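Local coordinates for protein sulfite dehydrogenase (Paracoccus pantotrophus, PDB 2XTS) that oxidises protein-bound sulfane sulfur with a molybdenum cofactor, working in complex with a heme-bearing cytochrome subunit in the Sox pathway, at residues Glu165-Asp175 / Val224-Lys235. Residues are numbered along the deposited sequence; the frame is centred on the assembly and turned at random.
With MTE (phosphonic acidmono-(2-amino-5,6-dimercapto-4-oxo-3,7,8a,9,10,10a-hexahydro-4H-8-oxa-1,3,9,10-tetraaza-anthracen-7-ylmethyl)ester), chain E.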
loop_
_atom_site.group_PDB
_atom_site.type_symbol
_atom_site.label_atom_id
_atom_site.label_comp_id
_atom_site.label_asym_id
_atom_site.label_seq_id
_atom_site.Cartn_x
_atom_site.Cartn_y
_atom_site.Cartn_z
ATOM N N GLU A 165 7.073 2.296 -40.098
ATOM C CA GLU A 165 8.477 1.961 -39.968
ATOM C C GLU A 165 8.957 1.967 -38.515
ATOM O O GLU A 165 10.043 1.450 -38.225
ATOM C CB GLU A 165 9.313 2.936 -40.793
ATOM C CG GLU A 165 9.056 2.882 -42.295
ATOM C CD GLU A 165 7.848 3.708 -42.786
ATOM O OE1 GLU A 165 7.266 4.532 -42.036
ATOM O OE2 GLU A 165 7.481 3.527 -43.972
ATOM N N GLY A 166 8.138 2.508 -37.614
ATOM C CA GLY A 166 8.507 2.616 -36.203
ATOM C C GLY A 166 8.303 1.325 -35.443
ATOM O O GLY A 166 7.235 1.103 -34.856
ATOM N N LYS A 167 9.354 0.503 -35.409
ATOM C CA LYS A 167 9.301 -0.844 -34.852
ATOM C C LYS A 167 9.785 -0.942 -33.390
ATOM O O LYS A 167 9.501 -1.950 -32.714
ATOM C CB LYS A 167 10.174 -1.764 -35.727
ATOM C CG LYS A 167 9.756 -1.903 -37.220
ATOM C CD LYS A 167 8.322 -2.337 -37.372
ATOM C CE LYS A 167 7.968 -2.696 -38.830
ATOM N NZ LYS A 167 8.682 -3.907 -39.323
ATOM N N TRP A 168 10.510 0.080 -32.931
ATOM C CA TRP A 168 11.104 0.102 -31.595
ATOM C C TRP A 168 10.812 1.423 -30.934
ATOM O O TRP A 168 10.788 2.463 -31.587
ATOM C CB TRP A 168 12.625 -0.107 -31.675
ATOM C CG TRP A 168 13.072 -1.448 -32.094
ATOM C CD1 TRP A 168 13.196 -1.903 -33.364
ATOM C CD2 TRP A 168 13.457 -2.521 -31.232
ATOM N NE1 TRP A 168 13.649 -3.200 -33.344
ATOM C CE2 TRP A 168 13.830 -3.594 -32.047
ATOM C CE3 TRP A 168 13.556 -2.664 -29.846
ATOM C CZ2 TRP A 168 14.289 -4.808 -31.530
ATOM C CZ3 TRP A 168 14.026 -3.881 -29.317
ATOM C CH2 TRP A 168 14.370 -4.934 -30.162
ATOM N N LEU A 169 10.632 1.364 -29.617
ATOM C CA LEU A 169 10.508 2.547 -28.784
ATOM C C LEU A 169 11.681 2.568 -27.835
ATOM O O LEU A 169 12.012 1.556 -27.194
ATOM C CB LEU A 169 9.190 2.533 -28.006
ATOM C CG LEU A 169 8.919 3.678 -27.020
ATOM C CD1 LEU A 169 7.429 3.893 -26.869
ATOM C CD2 LEU A 169 9.538 3.381 -25.654
ATOM N N TYR A 170 12.326 3.724 -27.764
ATOM C CA TYR A 170 13.413 3.963 -26.833
ATOM C C TYR A 170 12.918 4.905 -25.756
ATOM O O TYR A 170 12.439 5.997 -26.069
ATOM C CB TYR A 170 14.565 4.592 -27.583
ATOM C CG TYR A 170 15.768 4.957 -26.743
ATOM C CD1 TYR A 170 16.672 3.984 -26.292
ATOM C CD2 TYR A 170 16.055 6.291 -26.469
ATOM C CE1 TYR A 170 17.804 4.354 -25.562
ATOM C CE2 TYR A 170 17.149 6.663 -25.729
ATOM C CZ TYR A 170 18.037 5.702 -25.301
ATOM O OH TYR A 170 19.146 6.068 -24.564
ATOM N N ALA A 171 13.041 4.500 -24.491
ATOM C CA ALA A 171 12.584 5.339 -23.378
ATOM C C ALA A 171 13.782 5.776 -22.579
ATOM O O ALA A 171 14.636 4.953 -22.249
ATOM C CB ALA A 171 11.609 4.605 -22.457
ATOM N N GLU A 172 13.849 7.066 -22.256
ATOM C CA GLU A 172 14.925 7.549 -21.388
ATOM C C GLU A 172 14.399 8.455 -20.309
ATOM O O GLU A 172 13.342 9.094 -20.427
ATOM C CB GLU A 172 16.074 8.241 -22.134
ATOM C CG GLU A 172 15.641 9.449 -22.865
ATOM C CD GLU A 172 16.715 10.539 -23.171
ATOM O OE1 GLU A 172 16.312 11.497 -23.845
ATOM O OE2 GLU A 172 17.906 10.495 -22.766
ATOM N N GLY A 173 15.155 8.445 -19.226
ATOM C CA GLY A 173 14.843 9.197 -18.038
ATOM C C GLY A 173 15.414 10.600 -18.016
ATOM O O GLY A 173 16.313 10.935 -18.781
ATOM N N ALA A 174 14.913 11.405 -17.088
ATOM C CA ALA A 174 15.346 12.796 -16.922
ATOM C C ALA A 174 16.651 12.934 -16.160
ATOM O O ALA A 174 17.237 14.012 -16.144
ATOM C CB ALA A 174 14.249 13.586 -16.195
ATOM N N ASP A 175 17.080 11.849 -15.510
ATOM C CA ASP A 175 18.304 11.813 -14.734
ATOM C C ASP A 175 19.561 11.803 -15.609
ATOM O O ASP A 175 19.497 11.582 -16.814
ATOM C CB ASP A 175 18.293 10.631 -13.731
ATOM C CG ASP A 175 18.094 9.262 -14.374
ATOM O OD1 ASP A 175 17.394 9.154 -15.416
ATOM O OD2 ASP A 175 18.600 8.271 -13.787
ATOM N N VAL A 224 11.725 2.484 -16.704
ATOM C CA VAL A 224 12.430 3.756 -16.713
ATOM C C VAL A 224 11.701 4.760 -15.792
ATOM O O VAL A 224 10.506 5.021 -15.957
ATOM C CB VAL A 224 12.576 4.302 -18.153
ATOM C CG1 VAL A 224 13.262 5.668 -18.136
ATOM C CG2 VAL A 224 13.341 3.337 -19.033
ATOM N N LYS A 225 12.448 5.319 -14.850
ATOM C CA LYS A 225 11.935 6.297 -13.898
ATOM C C LYS A 225 12.175 7.725 -14.388
ATOM O O LYS A 225 13.091 8.001 -15.168
ATOM C CB LYS A 225 12.617 6.076 -12.544
ATOM C CG LYS A 225 12.200 4.819 -11.860
ATOM C CD LYS A 225 12.817 4.631 -10.476
ATOM C CE LYS A 225 14.308 4.385 -10.481
ATOM N NZ LYS A 225 14.805 4.318 -9.089
ATOM N N TRP A 226 11.340 8.638 -13.905
ATOM C CA TRP A 226 11.437 10.055 -14.271
ATOM C C TRP A 226 11.439 10.174 -15.792
ATOM O O TRP A 226 12.234 10.902 -16.374
ATOM C CB TRP A 226 12.685 10.739 -13.644
ATOM C CG TRP A 226 12.937 10.372 -12.207
ATOM C CD1 TRP A 226 12.239 10.840 -11.138
ATOM C CD2 TRP A 226 13.944 9.510 -11.679
ATOM N NE1 TRP A 226 12.734 10.310 -9.976
ATOM C CE2 TRP A 226 13.773 9.481 -10.285
ATOM C CE3 TRP A 226 14.989 8.782 -12.236
ATOM C CZ2 TRP A 226 14.570 8.707 -9.455
ATOM C CZ3 TRP A 226 15.793 8.033 -11.411
ATOM C CH2 TRP A 226 15.571 7.980 -10.032
ATOM N N VAL A 227 10.540 9.436 -16.451
ATOM C CA VAL A 227 10.627 9.260 -17.897
ATOM C C VAL A 227 10.444 10.591 -18.619
ATOM O O VAL A 227 9.481 11.307 -18.365
ATOM C CB VAL A 227 9.635 8.206 -18.435
ATOM C CG1 VAL A 227 10.149 7.627 -19.758
ATOM C CG2 VAL A 227 9.494 7.069 -17.515
ATOM N N ARG A 228 11.382 10.923 -19.498
ATOM C CA ARG A 228 11.333 12.202 -20.213
ATOM C C ARG A 228 11.112 12.120 -21.708
ATOM O O ARG A 228 10.657 13.092 -22.324
ATOM C CB ARG A 228 12.609 13.020 -19.956
ATOM C CG ARG A 228 13.773 12.691 -20.850
ATOM C CD ARG A 228 14.878 13.675 -20.670
ATOM N NE ARG A 228 15.921 13.493 -21.678
ATOM C CZ ARG A 228 17.028 14.222 -21.752
ATOM N NH1 ARG A 228 17.299 15.149 -20.831
ATOM N NH2 ARG A 228 17.875 14.014 -22.748
ATOM N N ARG A 229 11.421 10.977 -22.312
ATOM C CA ARG A 229 11.337 10.888 -23.773
ATOM C C ARG A 229 11.076 9.467 -24.225
ATOM O O ARG A 229 11.635 8.519 -23.684
ATOM C CB ARG A 229 12.612 11.432 -24.437
ATOM C CG ARG A 229 12.567 11.536 -25.954
ATOM C CD ARG A 229 13.788 12.242 -26.502
ATOM N NE ARG A 229 14.961 11.376 -26.496
ATOM C CZ ARG A 229 15.213 10.445 -27.418
ATOM N NH1 ARG A 229 14.374 10.223 -28.421
ATOM N NH2 ARG A 229 16.317 9.717 -27.346
ATOM N N LEU A 230 10.166 9.354 -25.188
ATOM C CA LEU A 230 9.838 8.135 -25.923
ATOM C C LEU A 230 10.189 8.393 -27.388
ATOM O O LEU A 230 9.522 9.176 -28.070
ATOM C CB LEU A 230 8.361 7.766 -25.774
ATOM C CG LEU A 230 7.783 7.757 -24.365
ATOM C CD1 LEU A 230 6.280 7.460 -24.433
ATOM C CD2 LEU A 230 8.509 6.742 -23.474
ATOM N N GLY A 231 11.253 7.767 -27.851
ATOM C CA GLY A 231 11.716 7.924 -29.228
ATOM C C GLY A 231 11.333 6.714 -30.028
ATOM O O GLY A 231 11.518 5.589 -29.580
ATOM N N ILE A 232 10.801 6.919 -31.227
ATOM C CA ILE A 232 10.381 5.804 -32.070
ATOM C C ILE A 232 11.397 5.646 -33.190
ATOM O O ILE A 232 11.618 6.573 -33.948
ATOM C CB ILE A 232 8.989 6.042 -32.653
ATOM C CG1 ILE A 232 7.973 6.364 -31.536
ATOM C CG2 ILE A 232 8.564 4.822 -33.468
ATOM C CD1 ILE A 232 7.903 5.336 -30.396
ATOM N N TYR A 233 12.014 4.478 -33.272
ATOM C CA TYR A 233 13.098 4.193 -34.211
ATOM C C TYR A 233 12.768 2.929 -35.010
ATOM O O TYR A 233 11.849 2.160 -34.670
ATOM C CB TYR A 233 14.437 4.052 -33.436
ATOM C CG TYR A 233 14.826 5.266 -32.643
ATOM C CD1 TYR A 233 15.383 6.364 -33.246
ATOM C CD2 TYR A 233 14.678 5.300 -31.295
ATOM C CE1 TYR A 233 15.724 7.493 -32.521
ATOM C CE2 TYR A 233 15.022 6.416 -30.565
ATOM C CZ TYR A 233 15.554 7.504 -31.167
ATOM O OH TYR A 233 15.876 8.597 -30.392
ATOM N N ASP A 234 13.546 2.703 -36.065
ATOM C CA ASP A 234 13.356 1.535 -36.926
ATOM C C ASP A 234 14.153 0.323 -36.479
ATOM O O ASP A 234 13.999 -0.756 -37.016
ATOM C CB ASP A 234 13.610 1.878 -38.412
ATOM C CG ASP A 234 15.043 2.305 -38.705
ATOM O OD1 ASP A 234 15.891 2.377 -37.783
ATOM O OD2 ASP A 234 15.315 2.577 -39.903
ATOM N N LYS A 235 14.965 0.509 -35.445
ATOM C CA LYS A 235 15.825 -0.546 -34.886
ATOM C C LYS A 235 16.120 -0.229 -33.434
ATOM O O LYS A 235 15.916 0.893 -33.008
ATOM C CB LYS A 235 17.144 -0.684 -35.645
ATOM C CG LYS A 235 17.945 0.556 -35.748
ATOM C CD LYS A 235 19.172 0.348 -36.623
ATOM C CE LYS A 235 18.826 -0.160 -38.031
ATOM N NZ LYS A 235 19.905 -0.024 -39.079
HETATM N N1 MTE E . 15.221 4.688 -14.423
HETATM C C2 MTE E . 16.106 5.678 -14.473
HETATM N N2 MTE E . 15.761 6.826 -15.094
HETATM N N3 MTE E . 17.323 5.580 -13.904
HETATM C C4 MTE E . 17.739 4.455 -13.253
HETATM O O4 MTE E . 18.878 4.449 -12.742
HETATM N N5 MTE E . 17.155 2.095 -12.635
HETATM C C6 MTE E . 16.387 1.005 -13.191
HETATM C C7 MTE E . 14.886 1.244 -13.244
HETATM N N8 MTE E . 14.609 2.521 -13.849
HETATM C C9 MTE E . 16.838 3.323 -13.186
HETATM C C10 MTE E . 15.531 3.496 -13.830
HETATM C "C1'" MTE E . 16.645 -0.321 -12.498
HETATM S "S1'" MTE E . 18.148 -1.159 -12.816
HETATM C "C2'" MTE E . 15.714 -0.907 -11.709
HETATM S "S2'" MTE E . 15.921 -2.489 -11.068
HETATM C "C3'" MTE E . 14.428 -0.167 -11.410
HETATM O "O3'" MTE E . 14.380 1.175 -11.921
HETATM C "C4'" MTE E . 14.235 -0.047 -9.910
HETATM O "O4'" MTE E . 12.974 0.579 -9.635
HETATM P P MTE E . 12.794 1.168 -8.154
HETATM O O1P MTE E . 12.948 -0.129 -7.305
HETATM O O2P MTE E . 13.896 2.124 -7.832
HETATM O O3P MTE E . 11.401 1.696 -8.114
HETATM O O HOH W 1 16.162 15.900 -18.103
#
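E172 on strand 168-173 receives R228 and R229 of strand 227-233 where the two antiparallel strands of the molybdopterin-binding domain pass through a classic beta bulge. The bulge sets both arginines opposite one glutamate: E172 O accepts R228 N at 2.8 Å and, more loosely, R229 N. E172 CG lies between the backbone N and the carbonyl carbon (chi1 62°), and the extended chain then brings OE1 to both guanidinium edges. R228 NE reaches E172 OE1 at 3.0 Å from above the carboxylate, the two planes standing at 90°. R229 NE also meets E172 OE1 at 3.0 Å, 40° out of the carboxylate plane. A glutamine here would probably leave the two buried arginines without their shared negative charge and R95 of the cytochrome chain without its salt-bridge partner. R229, bent at chi3, turns NH1 and NH2 end-on to Y233 OH, which also bonds D18 of the cytochrome chain; NH1 also bonds N92 OD1. Y170 CB meets the edge of the Y233 ring, 3.5 Å from CE2. Leucine and isoleucine suit the other face, where L169 CD1 touches I232 CD1 at 3.8 Å and helix 153-160 covers them. Beyond the bulge, side-chain-free G173 leaves room for the pterin amino group, and the D175 carboxylate, its OD2 also bonded to S177 OG, pairs with the pterin, OD1 taking MTE N2 at 2.9 Å and OD2 taking MTE N3 at 3.0 Å.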